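Local coordinates for protein pterin-4-alpha-carbinolamine dehydratase MoaB2 (Mycobacterium marinum, PDB 3RFQ) that probably acts in molybdenum cofactor biosynthesis, where its MogA/MoaB-type domain is likely to bind molybdopterin, at residues C[92-97]-C[154-159]; C[117-122]-C[145-150]. All coordinates share one frame; numbering follows the deposited sequence.

Contact 1: C[92-97]-C[154-159]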
# COMPACT_ATOMS: atom_id res chain seq x y z
N LEU C 92 18.37 20.87 0.58
CA LEU C 92 17.16 20.30 1.18
C LEU C 92 16.68 21.13 2.35
O LEU C 92 17.41 21.32 3.33
CB LEU C 92 17.40 18.87 1.65
CG LEU C 92 16.24 18.19 2.41
CD1 LEU C 92 14.91 18.23 1.62
CD2 LEU C 92 16.56 16.76 2.82
N VAL C 93 15.46 21.65 2.25
CA VAL C 93 14.79 22.23 3.41
C VAL C 93 13.67 21.29 3.89
O VAL C 93 12.79 20.94 3.12
CB VAL C 93 14.21 23.64 3.11
CG1 VAL C 93 13.51 24.24 4.38
CG2 VAL C 93 15.31 24.58 2.63
N VAL C 94 13.72 20.91 5.17
CA VAL C 94 12.63 20.17 5.79
C VAL C 94 12.02 21.14 6.80
O VAL C 94 12.72 21.61 7.69
CB VAL C 94 13.16 18.89 6.49
CG1 VAL C 94 12.06 18.14 7.20
CG2 VAL C 94 13.85 17.95 5.48
N SER C 95 10.73 21.49 6.64
CA SER C 95 10.00 22.25 7.67
C SER C 95 9.18 21.28 8.52
O SER C 95 8.82 20.20 8.06
CB SER C 95 9.08 23.31 7.03
OG SER C 95 8.01 22.71 6.30
N VAL C 96 8.89 21.65 9.77
CA VAL C 96 8.14 20.81 10.67
C VAL C 96 7.02 21.65 11.29
O VAL C 96 7.27 22.71 11.92
CB VAL C 96 9.07 20.19 11.77
CG1 VAL C 96 8.29 19.71 12.98
CG2 VAL C 96 9.79 19.02 11.20
N GLY C 97 5.78 21.19 11.09
CA GLY C 97 4.62 21.91 11.67
C GLY C 97 3.82 22.77 10.69
O GLY C 97 4.29 23.09 9.56
N VAL C 154 10.49 20.20 1.64
CA VAL C 154 9.49 19.21 2.05
C VAL C 154 8.85 19.66 3.36
O VAL C 154 9.57 20.00 4.29
CB VAL C 154 10.16 17.80 2.20
CG1 VAL C 154 9.13 16.74 2.67
CG2 VAL C 154 10.80 17.38 0.84
N ASN C 155 7.53 19.75 3.42
CA ASN C 155 6.85 20.13 4.66
C ASN C 155 6.43 18.86 5.36
O ASN C 155 5.70 18.04 4.79
CB ASN C 155 5.55 20.92 4.42
CG ASN C 155 5.70 22.16 3.53
OD1 ASN C 155 4.81 22.40 2.72
ND2 ASN C 155 6.76 22.98 3.71
N LEU C 156 6.86 18.67 6.60
CA LEU C 156 6.31 17.57 7.43
C LEU C 156 5.37 18.07 8.53
O LEU C 156 5.52 19.20 9.03
CB LEU C 156 7.46 16.78 8.06
CG LEU C 156 8.54 16.20 7.14
CD1 LEU C 156 9.61 15.48 8.00
CD2 LEU C 156 7.93 15.27 6.12
N ALA C 157 4.41 17.23 8.92
CA ALA C 157 3.59 17.50 10.09
C ALA C 157 4.42 17.58 11.38
O ALA C 157 5.58 17.12 11.42
CB ALA C 157 2.46 16.46 10.24
N GLY C 158 3.84 18.17 12.42
CA GLY C 158 4.60 18.46 13.64
C GLY C 158 4.80 17.38 14.71
O GLY C 158 5.71 17.50 15.54
N SER C 159 3.98 16.32 14.75
CA SER C 159 4.11 15.36 15.87
C SER C 159 5.48 14.63 15.75
O SER C 159 6.04 14.55 14.67
CB SER C 159 2.97 14.34 15.86
OG SER C 159 3.19 13.41 14.80
O HOH W 1 6.00 21.65 7.88

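Contact 2: C[117-122]-C[145-150]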
# COMPACT_ATOMS: atom_id res chain seq x y z
N ARG C 117 8.14 24.08 -8.96
CA ARG C 117 7.29 22.96 -9.32
C ARG C 117 7.13 21.98 -8.15
O ARG C 117 7.96 21.92 -7.24
CB ARG C 117 7.80 22.29 -10.60
CG ARG C 117 9.18 21.69 -10.52
CD ARG C 117 9.88 21.81 -11.87
NE ARG C 117 11.27 21.38 -11.74
CZ ARG C 117 12.31 22.19 -11.51
NH1 ARG C 117 12.14 23.51 -11.41
NH2 ARG C 117 13.54 21.67 -11.38
N GLU C 118 6.04 21.24 -8.18
CA GLU C 118 5.70 20.32 -7.12
C GLU C 118 6.10 18.91 -7.49
O GLU C 118 6.06 18.54 -8.65
CB GLU C 118 4.21 20.39 -6.83
CG GLU C 118 3.92 21.52 -5.87
CD GLU C 118 2.47 21.63 -5.47
OE1 GLU C 118 1.94 20.68 -4.84
OE2 GLU C 118 1.89 22.70 -5.77
N ILE C 119 6.51 18.14 -6.48
CA ILE C 119 6.80 16.72 -6.66
C ILE C 119 5.75 15.96 -5.84
O ILE C 119 5.99 15.58 -4.68
CB ILE C 119 8.27 16.38 -6.19
CG1 ILE C 119 9.29 17.24 -6.96
CG2 ILE C 119 8.61 14.89 -6.42
CD1 ILE C 119 10.71 17.22 -6.35
N LEU C 120 4.58 15.77 -6.45
CA LEU C 120 3.42 15.16 -5.79
C LEU C 120 3.74 13.83 -5.11
O LEU C 120 3.18 13.52 -4.06
CB LEU C 120 2.22 15.01 -6.76
CG LEU C 120 1.61 16.29 -7.35
CD1 LEU C 120 0.35 16.04 -8.24
CD2 LEU C 120 1.28 17.32 -6.27
N GLY C 121 4.64 13.04 -5.72
CA GLY C 121 4.94 11.72 -5.21
C GLY C 121 5.55 11.68 -3.82
O GLY C 121 5.37 10.69 -3.09
N ILE C 122 6.26 12.73 -3.43
CA ILE C 122 6.83 12.80 -2.10
C ILE C 122 5.73 12.95 -1.06
O ILE C 122 5.65 12.15 -0.13
CB ILE C 122 7.91 13.92 -1.96
CG1 ILE C 122 9.19 13.55 -2.72
CG2 ILE C 122 8.25 14.17 -0.47
CD1 ILE C 122 10.17 14.73 -2.90
N ALA C 145 5.66 19.28 -1.23
CA ALA C 145 7.05 18.97 -1.52
C ALA C 145 7.31 19.45 -2.94
O ALA C 145 6.46 19.29 -3.81
CB ALA C 145 7.29 17.48 -1.43
N GLY C 146 8.47 20.01 -3.17
CA GLY C 146 8.81 20.49 -4.49
C GLY C 146 10.14 21.22 -4.59
O GLY C 146 10.91 21.29 -3.63
N VAL C 147 10.39 21.78 -5.77
CA VAL C 147 11.64 22.45 -6.04
C VAL C 147 11.44 23.95 -6.20
O VAL C 147 10.52 24.41 -6.88
CB VAL C 147 12.34 21.85 -7.28
CG1 VAL C 147 13.63 22.57 -7.56
CG2 VAL C 147 12.66 20.37 -7.03
N SER C 148 12.31 24.69 -5.50
CA SER C 148 12.42 26.13 -5.61
C SER C 148 13.88 26.45 -5.94
O SER C 148 14.77 26.11 -5.16
CB SER C 148 12.01 26.75 -4.28
OG SER C 148 11.95 28.15 -4.40
N GLY C 149 14.10 27.05 -7.11
CA GLY C 149 15.45 27.18 -7.69
C GLY C 149 16.14 25.83 -7.77
O GLY C 149 15.72 24.97 -8.51
N SER C 150 17.19 25.63 -7.00
CA SER C 150 17.84 24.32 -6.93
C SER C 150 17.64 23.62 -5.58
O SER C 150 18.35 22.66 -5.24
CB SER C 150 19.33 24.46 -7.26
OG SER C 150 19.47 24.82 -8.62
O HOH W 2 13.61 25.81 -10.42
O HOH W 3 3.30 18.64 -3.06

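Contact 1: C[92-97]-C[154-159]
V94, S95 and V96 pair in parallel with V154, N155 and L156. They join two central strands of the mixed sheet in the MogA/MoaB-type alpha/beta fold. Four backbone bonds hold the pair: V154 N to V93 O, S95 N to V154 O, L156 N to S95 O and G97 N to L156 O. The bond from G97 N to L156 O, at 2.9 Å, carries the pairing just past the end of strand 92-96.

One sheet face holds V94, V96, V154 and L156. L156 can be followed outward. L156 CB lies 3.7 Å from S95 O. L156 CG is anti to the carbonyl carbon (chi1 -55°) and comes 4.0 Å from V94 CG1. L156 CD1 comes to 3.7 Å from V94 CG1, and the two side chains cross obliquely. Helix 160-180 covers this side at L156 and V154, and helix 51-60 packs on V94 and V96.

S95 and N155 share the other face. N155 ND2 donates to S95 OG, which sits 20° out of the amide plane. ND2 also bonds T111 OG1, and OD1 accepts from L144 N, so the amide is held at both ends. At G97 the phi of 102° would press a CB against the preceding carbonyl oxygen. One water accepts from S95 OG at 2.8 Å and donates to G97 O and to L156 O, the latter at 2.7 Å.

Contact 2: C[117-122]-C[145-150]
R117 and V147 form a hydrogen-bonded antiparallel pair. R117 N donates to V147 O at 3.2 Å, and V147 N returns a bond to R117 O at 2.8 Å. I119 N then donates to A145 O at 2.9 Å, with the donor tilted 35° from the carbonyl plane. Between these bonds lies the non-hydrogen-bonded pair E118 and G146. E118 CA and G146 CA are 4.1 Å apart, and a CB on G146 would clash with R117 O.

Two apolar pairs back the strands. I119 CD1 meets V147 CG2 at 3.8 Å. I122, from the first turn of helix 120-132, sets its CG2 against A145 CB at 3.6 Å. I119 and I122 also rest on L152 of strand 151-156 and on helix 160-180.

The R117 side chain lies alongside V147. Its CG sits between the backbone N and the carbonyl carbon (chi1 62°), and its chain bends at chi2. V147 CB lies over the centre of one guanidinium face. R117 NH2 is 3.9 Å from V147 CG1 and bonds V101 O of the second subunit.

Two waters extend the contact. One accepts from R117 NH1, in the guanidinium plane, and donates to G149 O. Another accepts from A145 N and donates to E118 OE1 at 3.0 Å.

This is an antiparallel edge of the mixed sheet: the short strand 117-118 is outermost within the chain, leads into helix 120-132 and lies at a subunit interface.

Contact 2 is nested in the chain between the two segments of contact 1. Strands 145-148 and 151-156 follow each other in the chain and are antiparallel neighbours in the sheet. Contact 1 pairs 151-156 in parallel with 92-96, and contact 2 adds 117-118 antiparallel to 145-148. The contact centres are about 14 Å apart. They touch through V154: V154 CG1 lies 4.2 Å from I122 CG2, and V154 CG2 lies 4.2 Å from A145 CB. The centre of contact 1 is about 3 Å from the chain centre, that of contact 2 about 12 Å; contact 2 reaches a second subunit. The sodium ion, bound at S129 and D165, is about 12 Å from the L156 side chain and about 13 Å from that of I122.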